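Local coordinates for SidF, inhibitor of growth family, member 3 (Legionella pneumophila subsp. pneumophila, PDB 4FYE), which is a phosphatase that probably removes phosphate from phosphoinositide lipids, at residues 554-565 with 609-617. The protein carries 1 engineered substitution. Numbering follows the deposited sequence.
Sequences DALRKAYYTEHK and AQELYYENT
Y614 packs as a knob into a hole formed by D554, R557, K558 and Y561, joining the C-terminal end of helix 590-614 to helix 522-583. The short helical segments cross at -117°, their axes 10.6 Å apart at closest. Within the hole, the CA of K558 makes an off-centre CH-pi contact with the Y614 ring, while R557 brings its CB to 3.2 Å from the OH of Y614. Farther along the same side of the Y614 ring comes Y561, its CD2 3.9 Å from CB of Y614; the rings meet obliquely, their planes 32° apart.

Y561 reaches to the Q610 and E611 side of helix 590-614. Its CG is anti to the backbone N (chi1 172°), and the ring is sandwiched, with CB of Q610 over one face and CB of K565, from its own helix, over the opposite one. At the tip, its OH lies beside CA and CB of E611.

Further out, R557 bends at chi2 and turns its guanidinium away from the tyrosines to a salt bridge with D450 and a hydrogen bond with N446, both on helix 438-458. A442 and V445 of that helix also touch Y613 and Y614. N616 takes a positive phi with two bonds back into the last turn, a Schellman motif. The hydroxyl of Y613 donates to D554, one turn before K558, its OH 3.2 Å from OD1 on the syn side.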
loop_
_atom_site.group_PDB
_atom_site.type_symbol
_atom_site.label_atom_id
_atom_site.label_comp_id
_atom_site.label_asym_id
_atom_site.label_seq_id
_atom_site.Cartn_x
_atom_site.Cartn_y
_atom_site.Cartn_z
ATOM N N ASP A 554 -9.486 -26.552 5.967
ATOM C CA ASP A 554 -10.390 -25.832 5.088
ATOM C C ASP A 554 -11.725 -26.558 4.876
ATOM O O ASP A 554 -12.797 -26.002 5.143
ATOM C CB ASP A 554 -9.688 -25.661 3.740
ATOM C CG ASP A 554 -10.033 -24.366 3.072
ATOM O OD1 ASP A 554 -10.242 -24.405 1.847
ATOM O OD2 ASP A 554 -10.092 -23.322 3.770
ATOM N N ALA A 555 -11.633 -27.807 4.409
ATOM C CA ALA A 555 -12.786 -28.704 4.224
ATOM C C ALA A 555 -13.778 -28.658 5.379
ATOM O O ALA A 555 -14.987 -28.487 5.173
ATOM C CB ALA A 555 -12.307 -30.139 4.033
ATOM N N LEU A 556 -13.243 -28.806 6.586
ATOM C CA LEU A 556 -14.053 -28.816 7.789
ATOM C C LEU A 556 -14.578 -27.435 8.154
ATOM O O LEU A 556 -15.705 -27.295 8.628
ATOM C CB LEU A 556 -13.267 -29.407 8.951
ATOM C CG LEU A 556 -13.066 -30.931 8.853
ATOM C CD1 LEU A 556 -11.993 -31.319 9.851
ATOM C CD2 LEU A 556 -14.345 -31.751 9.062
ATOM N N ARG A 557 -13.793 -26.399 7.922
ATOM C CA ARG A 557 -14.341 -25.071 8.164
ATOM C C ARG A 557 -15.492 -24.830 7.196
ATOM O O ARG A 557 -16.553 -24.305 7.566
ATOM C CB ARG A 557 -13.254 -23.997 8.124
ATOM C CG ARG A 557 -12.733 -23.651 9.537
ATOM C CD ARG A 557 -11.209 -23.558 9.669
ATOM N NE ARG A 557 -10.847 -23.081 11.002
ATOM C CZ ARG A 557 -9.614 -22.902 11.472
ATOM N NH1 ARG A 557 -8.546 -23.155 10.741
ATOM N NH2 ARG A 557 -9.448 -22.464 12.707
ATOM N N LYS A 558 -15.296 -25.297 5.974
ATOM C CA LYS A 558 -16.226 -25.038 4.891
ATOM C C LYS A 558 -17.578 -25.671 5.246
ATOM O O LYS A 558 -18.607 -24.997 5.300
ATOM C CB LYS A 558 -15.636 -25.590 3.586
ATOM C CG LYS A 558 -16.481 -25.444 2.321
ATOM C CD LYS A 558 -15.625 -25.834 1.114
ATOM C CE LYS A 558 -15.952 -25.078 -0.168
ATOM N NZ LYS A 558 -17.090 -25.718 -0.840
ATOM N N ALA A 559 -17.571 -26.960 5.534
ATOM C CA ALA A 559 -18.816 -27.629 5.902
ATOM C C ALA A 559 -19.439 -27.021 7.166
ATOM O O ALA A 559 -20.671 -26.980 7.290
ATOM C CB ALA A 559 -18.597 -29.123 6.085
ATOM N N TYR A 560 -18.597 -26.560 8.100
ATOM C CA TYR A 560 -19.110 -25.974 9.333
ATOM C C TYR A 560 -19.774 -24.643 9.037
ATOM O O TYR A 560 -20.876 -24.369 9.527
ATOM C CB TYR A 560 -17.986 -25.743 10.308
ATOM C CG TYR A 560 -18.427 -25.128 11.615
ATOM C CD1 TYR A 560 -18.630 -23.759 11.718
ATOM C CD2 TYR A 560 -18.634 -25.931 12.766
ATOM C CE1 TYR A 560 -19.029 -23.182 12.904
ATOM C CE2 TYR A 560 -19.033 -25.366 13.972
ATOM C CZ TYR A 560 -19.228 -23.985 14.041
ATOM O OH TYR A 560 -19.605 -23.366 15.225
ATOM N N TYR A 561 -19.120 -23.822 8.225
ATOM C CA TYR A 561 -19.656 -22.509 7.914
ATOM C C TYR A 561 -20.984 -22.621 7.193
ATOM O O TYR A 561 -21.917 -21.866 7.457
ATOM C CB TYR A 561 -18.684 -21.699 7.058
ATOM C CG TYR A 561 -19.302 -20.417 6.562
ATOM C CD1 TYR A 561 -19.512 -19.356 7.421
ATOM C CD2 TYR A 561 -19.709 -20.282 5.249
ATOM C CE1 TYR A 561 -20.093 -18.188 6.983
ATOM C CE2 TYR A 561 -20.294 -19.118 4.804
ATOM C CZ TYR A 561 -20.479 -18.076 5.678
ATOM O OH TYR A 561 -21.057 -16.916 5.249
ATOM N N THR A 562 -21.065 -23.571 6.277
ATOM C CA THR A 562 -22.275 -23.723 5.498
ATOM C C THR A 562 -23.433 -24.057 6.415
ATOM O O THR A 562 -24.527 -23.528 6.259
ATOM C CB THR A 562 -22.132 -24.849 4.471
ATOM O OG1 THR A 562 -20.778 -24.904 4.010
ATOM C CG2 THR A 562 -23.046 -24.602 3.303
ATOM N N GLU A 563 -23.185 -24.945 7.368
ATOM C CA GLU A 563 -24.195 -25.315 8.347
ATOM C C GLU A 563 -24.612 -24.194 9.293
ATOM O O GLU A 563 -25.791 -24.015 9.572
ATOM C CB GLU A 563 -23.706 -26.509 9.166
ATOM C CG GLU A 563 -24.277 -27.842 8.726
ATOM C CD GLU A 563 -24.885 -28.610 9.878
ATOM O OE1 GLU A 563 -25.733 -28.035 10.588
ATOM O OE2 GLU A 563 -24.511 -29.785 10.075
ATOM N N HIS A 564 -23.639 -23.445 9.793
ATOM C CA HIS A 564 -23.903 -22.503 10.862
ATOM C C HIS A 564 -24.109 -21.088 10.446
ATOM O O HIS A 564 -24.377 -20.210 11.288
ATOM C CB HIS A 564 -22.799 -22.586 11.894
ATOM C CG HIS A 564 -22.476 -23.994 12.305
ATOM N ND1 HIS A 564 -23.088 -24.603 13.331
ATOM C CD2 HIS A 564 -21.587 -24.918 11.772
ATOM C CE1 HIS A 564 -22.607 -25.850 13.459
ATOM N NE2 HIS A 564 -21.691 -26.041 12.503
ATOM N N LYS A 565 -24.038 -20.836 9.153
ATOM C CA LYS A 565 -23.945 -19.478 8.672
ATOM C C LYS A 565 -25.146 -18.664 9.102
ATOM O O LYS A 565 -25.007 -17.514 9.493
ATOM C CB LYS A 565 -23.823 -19.475 7.152
ATOM C CG LYS A 565 -24.939 -18.734 6.443
ATOM C CD LYS A 565 -25.312 -19.427 5.144
ATOM C CE LYS A 565 -26.203 -20.637 5.385
ATOM N NZ LYS A 565 -25.755 -21.821 4.601
ATOM N N ALA A 609 -15.897 -12.211 5.337
ATOM C CA ALA A 609 -14.877 -12.777 4.485
ATOM C C ALA A 609 -15.137 -14.272 4.245
ATOM O O ALA A 609 -14.996 -14.801 3.119
ATOM C CB ALA A 609 -13.525 -12.512 5.064
ATOM N N GLN A 610 -15.624 -14.933 5.279
ATOM C CA GLN A 610 -15.948 -16.324 5.174
ATOM C C GLN A 610 -16.997 -16.550 4.145
ATOM O O GLN A 610 -16.873 -17.490 3.359
ATOM C CB GLN A 610 -16.390 -16.887 6.529
ATOM C CG GLN A 610 -15.241 -16.913 7.517
ATOM C CD GLN A 610 -15.660 -17.360 8.898
ATOM O OE1 GLN A 610 -14.924 -18.094 9.582
ATOM N NE2 GLN A 610 -16.836 -16.914 9.329
ATOM N N GLU A 611 -18.023 -15.695 4.115
ATOM C CA GLU A 611 -19.100 -15.903 3.151
ATOM C C GLU A 611 -18.524 -15.877 1.715
ATOM O O GLU A 611 -18.828 -16.752 0.884
ATOM C CB GLU A 611 -20.251 -14.890 3.320
ATOM C CG GLU A 611 -21.217 -14.933 2.122
ATOM C CD GLU A 611 -22.135 -13.721 1.969
ATOM O OE1 GLU A 611 -22.974 -13.506 2.882
ATOM O OE2 GLU A 611 -22.042 -13.004 0.907
ATOM N N LEU A 612 -17.668 -14.877 1.443
ATOM C CA LEU A 612 -17.156 -14.622 0.097
ATOM C C LEU A 612 -16.181 -15.727 -0.300
ATOM O O LEU A 612 -16.024 -16.064 -1.489
ATOM C CB LEU A 612 -16.459 -13.273 0.053
ATOM C CG LEU A 612 -17.126 -11.945 -0.419
ATOM C CD1 LEU A 612 -18.497 -12.039 -1.130
ATOM C CD2 LEU A 612 -17.175 -10.932 0.699
ATOM N N TYR A 613 -15.518 -16.294 0.703
ATOM C CA TYR A 613 -14.439 -17.229 0.436
ATOM C C TYR A 613 -15.042 -18.630 0.301
ATOM O O TYR A 613 -14.878 -19.282 -0.737
ATOM C CB TYR A 613 -13.312 -17.159 1.515
ATOM C CG TYR A 613 -12.278 -18.259 1.348
ATOM C CD1 TYR A 613 -11.427 -18.295 0.230
ATOM C CD2 TYR A 613 -12.227 -19.325 2.263
ATOM C CE1 TYR A 613 -10.537 -19.336 0.051
ATOM C CE2 TYR A 613 -11.341 -20.384 2.108
ATOM C CZ TYR A 613 -10.491 -20.384 1.012
ATOM O OH TYR A 613 -9.618 -21.453 0.900
ATOM N N TYR A 614 -15.776 -19.063 1.317
ATOM C CA TYR A 614 -16.309 -20.414 1.308
ATOM C C TYR A 614 -17.362 -20.651 0.218
ATOM O O TYR A 614 -17.328 -21.703 -0.417
ATOM C CB TYR A 614 -16.773 -20.850 2.704
ATOM C CG TYR A 614 -15.634 -20.982 3.700
ATOM C CD1 TYR A 614 -14.623 -21.916 3.492
ATOM C CD2 TYR A 614 -15.585 -20.219 4.868
ATOM C CE1 TYR A 614 -13.585 -22.065 4.396
ATOM C CE2 TYR A 614 -14.541 -20.368 5.791
ATOM C CZ TYR A 614 -13.540 -21.294 5.544
ATOM O OH TYR A 614 -12.448 -21.475 6.385
ATOM N N GLU A 615 -18.250 -19.678 -0.015
ATOM C CA GLU A 615 -19.245 -19.686 -1.143
ATOM C C GLU A 615 -18.610 -19.365 -2.507
ATOM O O GLU A 615 -19.253 -19.438 -3.549
ATOM C CB GLU A 615 -20.380 -18.692 -0.878
ATOM C CG GLU A 615 -21.170 -19.037 0.373
ATOM C CD GLU A 615 -22.439 -18.214 0.572
ATOM O OE1 GLU A 615 -22.817 -17.425 -0.331
ATOM O OE2 GLU A 615 -23.083 -18.376 1.648
ATOM N N ASN A 616 -17.326 -19.008 -2.483
ATOM C CA ASN A 616 -16.588 -18.792 -3.703
ATOM C C ASN A 616 -17.291 -17.745 -4.559
ATOM O O ASN A 616 -17.379 -17.851 -5.787
ATOM C CB ASN A 616 -16.392 -20.139 -4.421
ATOM C CG ASN A 616 -15.449 -20.057 -5.615
ATOM O OD1 ASN A 616 -15.666 -20.792 -6.577
ATOM N ND2 ASN A 616 -14.430 -19.151 -5.592
ATOM N N THR A 617 -17.746 -16.683 -3.901
ATOM C CA THR A 617 -18.342 -15.542 -4.608
ATOM C C THR A 617 -17.419 -14.298 -4.756
ATOM O O THR A 617 -17.760 -13.320 -5.449
ATOM C CB THR A 617 -19.669 -15.144 -3.965
ATOM O OG1 THR A 617 -19.457 -14.889 -2.568
ATOM C CG2 THR A 617 -20.701 -16.268 -4.157
#